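Side-chain contacts in obscurin (Homo sapiens, PDB 2YZ8), which is a giant muscle protein, sampled here by one Ig-like domain, and probably serves in structural organisation of the sarcomere and in signalling: residues A[55-60]-A[66-71]; A[61-66]-A[78-83]. All coordinates share one frame; numbering follows the deposited sequence.

Both contacts lie in one I-set immunoglobulin domain and use strand 62-67. Their segments share Val-66, which touches across the segments in contact 1 but not in contact 2. Contact 1 pairs this strand with its hairpin neighbour, strand 54-59, within one sheet. Contact 2 joins the same strand to strand 76-82 of the other sheet, through the core. Their centres are about 10 Å apart. Along the chain the segments alternate: 55-60, 61-66, 66-71, 78-83. Val-66 packs on the hairpin partner. Leu-63 and Leu-65 turn to the facing sheet, and Leu-65 CD1 also touches Leu-56 CD1 at 4.0 Å. Strand 62-67 thus takes part both within its sheet and between the two sheets of the sandwich.

Contact 1: A[55-60]-A[66-71]; sequences SLRQEG and VVRNLR
Val-66 meets Ser-55 as an antiparallel hydrogen-bonded pair. Val-66 N donates to Ser-55 O at 2.9 Å, and Ser-55 N donates back to Val-66 O at 2.9 Å. The two side chains project from the same face of the sheet, with Ser-55 CB and Val-66 CB 4.0 Å apart. Val-66 CG2 also sits over the centre of one face of the Arg-57 guanidinium, 3.7 Å from Arg-57 NE. The Arg-57 chain runs extended from CG to NE, which lays the flat group across the methyl. Its rotation is held from the edge: Arg-57 NE donates to Ser-55 OG at 2.9 Å, with the oxygen in the guanidinium plane and an angle of 174° at the hydrogen. Ser-55 OG is placed for this by standing opposite its own backbone N (chi1 -177°).

Arg-68 also turns toward strand 54-59. Its chain bends at chi3 (-79°) and brings the guanidinium back to Ser-55. Ser-55 CB lies over the rim of one face, 3.4 Å from Arg-68 NH2. The two arginines are therefore close, with Arg-57 NH2 4.4 Å from Arg-68 NH1. These like charges may repel each other mildly. Arg-57 NH1 has a long, weak ion pair with Glu-64, which may offset part of this. The backbone of Arg-68 is hydrogen-bonded to Lys-53. The pairing is that of a beta hairpin, here between an edge strand and its neighbour in the immunoglobulin sandwich.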
loop_
_atom_site.group_PDB
_atom_site.type_symbol
_atom_site.label_atom_id
_atom_site.label_comp_id
_atom_site.label_asym_id
_atom_site.label_seq_id
_atom_site.Cartn_x
_atom_site.Cartn_y
_atom_site.Cartn_z
ATOM N N SER A 55 -2.378 -0.099 8.555
ATOM C CA SER A 55 -2.040 1.220 9.065
ATOM C C SER A 55 -1.715 2.111 7.870
ATOM O O SER A 55 -0.837 1.782 7.060
ATOM C CB SER A 55 -0.859 1.134 10.035
ATOM O OG SER A 55 -0.557 2.399 10.591
ATOM N N LEU A 56 -2.455 3.212 7.743
ATOM C CA LEU A 56 -2.288 4.141 6.627
ATOM C C LEU A 56 -1.540 5.364 7.127
ATOM O O LEU A 56 -2.039 6.087 7.983
ATOM C CB LEU A 56 -3.641 4.561 6.046
ATOM C CG LEU A 56 -4.438 3.586 5.181
ATOM C CD1 LEU A 56 -4.962 2.403 5.989
ATOM C CD2 LEU A 56 -5.581 4.328 4.516
ATOM N N ARG A 57 -0.339 5.575 6.599
ATOM C CA ARG A 57 0.556 6.609 7.115
ATOM C C ARG A 57 0.962 7.600 6.035
ATOM O O ARG A 57 1.043 7.252 4.864
ATOM C CB ARG A 57 1.791 5.969 7.753
ATOM C CG ARG A 57 1.448 4.939 8.818
ATOM C CD ARG A 57 2.668 4.254 9.385
ATOM N NE ARG A 57 2.267 3.187 10.302
ATOM C CZ ARG A 57 3.099 2.501 11.080
ATOM N NH1 ARG A 57 4.403 2.761 11.072
ATOM N NH2 ARG A 57 2.624 1.550 11.875
ATOM N N GLN A 58 1.208 8.844 6.436
ATOM C CA GLN A 58 1.683 9.849 5.497
ATOM C C GLN A 58 2.801 10.670 6.142
ATOM O O GLN A 58 2.725 11.017 7.321
ATOM C CB GLN A 58 0.535 10.748 5.005
ATOM C CG GLN A 58 0.954 11.767 3.919
ATOM C CD GLN A 58 -0.203 12.269 3.069
ATOM O OE1 GLN A 58 -1.332 11.805 3.206
ATOM N NE2 GLN A 58 0.082 13.204 2.168
ATOM N N GLU A 59 3.851 10.923 5.361
ATOM C CA GLU A 59 4.960 11.777 5.767
ATOM C C GLU A 59 5.285 12.728 4.618
ATOM O O GLU A 59 6.161 12.457 3.798
ATOM C CB GLU A 59 6.175 10.933 6.164
ATOM C CG GLU A 59 7.302 11.718 6.827
ATOM N N GLY A 60 4.562 13.846 4.572
ATOM C CA GLY A 60 4.673 14.820 3.490
ATOM C C GLY A 60 4.077 14.240 2.222
ATOM O O GLY A 60 2.885 13.936 2.169
ATOM N N VAL A 66 0.974 -0.092 5.864
ATOM C CA VAL A 66 1.529 -1.187 6.633
ATOM C C VAL A 66 0.465 -2.272 6.744
ATOM O O VAL A 66 -0.653 -2.023 7.193
ATOM C CB VAL A 66 2.027 -0.722 8.030
ATOM C CG1 VAL A 66 2.724 -1.859 8.760
ATOM C CG2 VAL A 66 2.979 0.455 7.883
ATOM N N VAL A 67 0.819 -3.466 6.284
ATOM C CA VAL A 67 -0.039 -4.638 6.392
ATOM C C VAL A 67 0.570 -5.508 7.480
ATOM O O VAL A 67 1.606 -6.134 7.268
ATOM C CB VAL A 67 -0.099 -5.430 5.062
ATOM C CG1 VAL A 67 -1.173 -6.507 5.128
ATOM C CG2 VAL A 67 -0.356 -4.497 3.887
ATOM N N ARG A 68 -0.063 -5.528 8.647
ATOM C CA ARG A 68 0.474 -6.239 9.802
ATOM C C ARG A 68 0.029 -7.703 9.820
ATOM O O ARG A 68 -0.922 -8.074 9.127
ATOM C CB ARG A 68 0.086 -5.519 11.094
ATOM C CG ARG A 68 0.842 -4.211 11.294
ATOM C CD ARG A 68 0.288 -3.389 12.441
ATOM N NE ARG A 68 -0.919 -2.669 12.049
ATOM C CZ ARG A 68 -1.329 -1.532 12.597
ATOM N NH1 ARG A 68 -0.627 -0.954 13.563
ATOM N NH2 ARG A 68 -2.444 -0.963 12.168
ATOM N N ASN A 69 0.734 -8.522 10.602
ATOM C CA ASN A 69 0.463 -9.964 10.715
ATOM C C ASN A 69 0.227 -10.643 9.359
ATOM O O ASN A 69 -0.834 -11.238 9.120
ATOM C CB ASN A 69 -0.710 -10.229 11.673
ATOM C CG ASN A 69 -0.428 -9.769 13.100
ATOM O OD1 ASN A 69 -0.067 -8.616 13.340
ATOM N ND2 ASN A 69 -0.610 -10.672 14.058
ATOM N N LEU A 70 1.221 -10.550 8.476
ATOM C CA LEU A 70 1.097 -11.081 7.120
ATOM C C LEU A 70 0.762 -12.567 7.073
ATOM O O LEU A 70 1.450 -13.396 7.683
ATOM C CB LEU A 70 2.362 -10.820 6.296
ATOM C CG LEU A 70 2.424 -9.558 5.433
ATOM C CD1 LEU A 70 3.691 -9.614 4.614
ATOM C CD2 LEU A 70 1.212 -9.429 4.515
ATOM N N ARG A 71 -0.312 -12.870 6.350
ATOM C CA ARG A 71 -0.743 -14.228 6.061
ATOM C C ARG A 71 -0.709 -14.369 4.538
ATOM O O ARG A 71 -0.724 -13.356 3.841
ATOM C CB ARG A 71 -2.177 -14.426 6.543
ATOM C CG ARG A 71 -2.430 -14.193 8.023
ATOM C CD ARG A 71 -3.917 -13.962 8.257
ATOM N NE ARG A 71 -4.383 -12.757 7.565
ATOM C CZ ARG A 71 -5.652 -12.499 7.256
ATOM N NH1 ARG A 71 -6.613 -13.360 7.564
ATOM N NH2 ARG A 71 -5.958 -11.373 6.628
#

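Contact 2: A[61-66]-A[78-83]; sequences AMLELV and YSCSFG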
loop_
_atom_site.group_PDB
_atom_site.type_symbol
_atom_site.label_atom_id
_atom_site.label_comp_id
_atom_site.label_asym_id
_atom_site.label_seq_id
_atom_site.Cartn_x
_atom_site.Cartn_y
_atom_site.Cartn_z
ATOM N N ALA A 61 4.916 14.084 1.204
ATOM C CA ALA A 61 4.502 13.462 -0.053
ATOM C C ALA A 61 4.696 11.938 -0.054
ATOM O O ALA A 61 4.212 11.245 -0.963
ATOM C CB ALA A 61 5.245 14.095 -1.214
HETATM N N MSE A 62 5.395 11.422 0.956
HETATM C CA MSE A 62 5.605 9.978 1.097
HETATM C C MSE A 62 4.359 9.312 1.683
HETATM O O MSE A 62 3.851 9.717 2.740
HETATM C CB MSE A 62 6.817 9.657 1.981
HETATM C CG MSE A 62 7.959 10.675 1.968
HETATM SE SE MSE A 62 9.414 10.376 0.693
HETATM C CE MSE A 62 10.689 11.617 1.442
ATOM N N LEU A 63 3.891 8.276 0.997
ATOM C CA LEU A 63 2.722 7.512 1.415
ATOM C C LEU A 63 3.125 6.085 1.757
ATOM O O LEU A 63 3.972 5.490 1.094
ATOM C CB LEU A 63 1.668 7.496 0.304
ATOM C CG LEU A 63 1.063 8.842 -0.106
ATOM C CD1 LEU A 63 0.278 8.667 -1.389
ATOM C CD2 LEU A 63 0.193 9.422 1.001
ATOM N N GLU A 64 2.500 5.539 2.793
ATOM C CA GLU A 64 2.900 4.247 3.327
ATOM C C GLU A 64 1.674 3.458 3.800
ATOM O O GLU A 64 0.820 3.993 4.516
ATOM C CB GLU A 64 3.877 4.488 4.477
ATOM C CG GLU A 64 4.435 3.253 5.147
ATOM C CD GLU A 64 5.342 3.587 6.322
ATOM O OE1 GLU A 64 5.448 2.758 7.247
ATOM O OE2 GLU A 64 5.949 4.680 6.323
ATOM N N LEU A 65 1.594 2.196 3.384
ATOM C CA LEU A 65 0.596 1.256 3.902
ATOM C C LEU A 65 1.305 0.104 4.596
ATOM O O LEU A 65 2.130 -0.591 3.996
ATOM C CB LEU A 65 -0.315 0.705 2.788
ATOM C CG LEU A 65 -1.256 -0.454 3.167
ATOM C CD1 LEU A 65 -2.455 0.034 3.980
ATOM C CD2 LEU A 65 -1.720 -1.235 1.937
ATOM N N VAL A 66 0.974 -0.092 5.864
ATOM C CA VAL A 66 1.529 -1.187 6.633
ATOM C C VAL A 66 0.465 -2.272 6.744
ATOM O O VAL A 66 -0.653 -2.023 7.193
ATOM C CB VAL A 66 2.027 -0.722 8.030
ATOM C CG1 VAL A 66 2.724 -1.859 8.760
ATOM C CG2 VAL A 66 2.979 0.455 7.883
ATOM N N TYR A 78 -2.388 -4.510 -4.469
ATOM C CA TYR A 78 -2.773 -3.322 -3.730
ATOM C C TYR A 78 -2.610 -2.093 -4.611
ATOM O O TYR A 78 -1.786 -2.084 -5.525
ATOM C CB TYR A 78 -1.900 -3.169 -2.489
ATOM C CG TYR A 78 -2.143 -4.212 -1.430
ATOM C CD1 TYR A 78 -2.960 -3.933 -0.329
ATOM C CD2 TYR A 78 -1.533 -5.468 -1.505
ATOM C CE1 TYR A 78 -3.186 -4.885 0.655
ATOM C CE2 TYR A 78 -1.749 -6.423 -0.531
ATOM C CZ TYR A 78 -2.575 -6.126 0.547
ATOM O OH TYR A 78 -2.794 -7.069 1.508
ATOM N N SER A 79 -3.388 -1.050 -4.320
ATOM C CA SER A 79 -3.368 0.168 -5.122
ATOM C C SER A 79 -3.536 1.390 -4.238
ATOM O O SER A 79 -4.132 1.307 -3.162
ATOM C CB SER A 79 -4.483 0.147 -6.162
ATOM O OG SER A 79 -4.326 -0.959 -7.036
ATOM N N CYS A 80 -3.002 2.516 -4.704
ATOM C CA CYS A 80 -3.189 3.800 -4.030
ATOM C C CYS A 80 -3.750 4.778 -5.045
ATOM O O CYS A 80 -3.365 4.750 -6.223
ATOM C CB CYS A 80 -1.880 4.321 -3.437
ATOM S SG CYS A 80 -2.096 5.756 -2.333
ATOM N N SER A 81 -4.679 5.621 -4.598
ATOM C CA SER A 81 -5.369 6.534 -5.498
ATOM C C SER A 81 -5.563 7.913 -4.894
ATOM O O SER A 81 -5.874 8.048 -3.708
ATOM C CB SER A 81 -6.724 5.958 -5.907
ATOM O OG SER A 81 -7.594 5.905 -4.794
ATOM N N PHE A 82 -5.366 8.934 -5.720
ATOM C CA PHE A 82 -5.664 10.306 -5.327
ATOM C C PHE A 82 -6.351 11.007 -6.490
ATOM O O PHE A 82 -5.786 11.114 -7.585
ATOM C CB PHE A 82 -4.405 11.068 -4.897
ATOM C CG PHE A 82 -4.682 12.481 -4.461
ATOM C CD1 PHE A 82 -4.435 13.555 -5.318
ATOM C CD2 PHE A 82 -5.221 12.739 -3.206
ATOM C CE1 PHE A 82 -4.705 14.869 -4.919
ATOM C CE2 PHE A 82 -5.500 14.050 -2.802
ATOM C CZ PHE A 82 -5.245 15.114 -3.666
ATOM N N GLY A 83 -7.570 11.477 -6.241
ATOM C CA GLY A 83 -8.384 12.092 -7.279
ATOM C C GLY A 83 -8.577 11.094 -8.401
ATOM O O GLY A 83 -9.111 10.007 -8.180
#
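Leu-65 lays its CD2 methyl against the ring of Tyr-78, 3.7 Å from CD1 and 4.1 Å from CE1 of that ring. The approach is oblique, and the two side chains cross at about a right angle. Leu-65 CG stands opposite the backbone N (chi1 171°), and chi2 of 76° turns CD2 to the tyrosine. The Tyr-78 ring meets Tyr-43 as well, and packs on Leu-28 and Leu-91. Its polar end is satisfied elsewhere: Tyr-78 OH is hydrogen-bonded to Asp-74 O.

Two residues further along strand 76-82, Cys-80 points into the same interior. Its SG touches Leu-63 CD1 at 3.9 Å, an apolar contact. Leu-63 also packs on Cys-30 and Val-39, and Val-39 touches Cys-80 too.

All four touching residues are buried. Leu-63 and Leu-65 alternate with Glu-64, which lies off the contact. Tyr-78 and Cys-80 likewise alternate with Ser-79, whose CB points away. The strands are not paired through their backbones; even Leu-63 CA and Cys-80 CA, the nearest such pair, are 8.9 Å apart. The touching parts run in nearly opposed directions, at 152°. This is face-to-face packing of two beta sheets, the hydrophobic core of an immunoglobulin I-set sandwich.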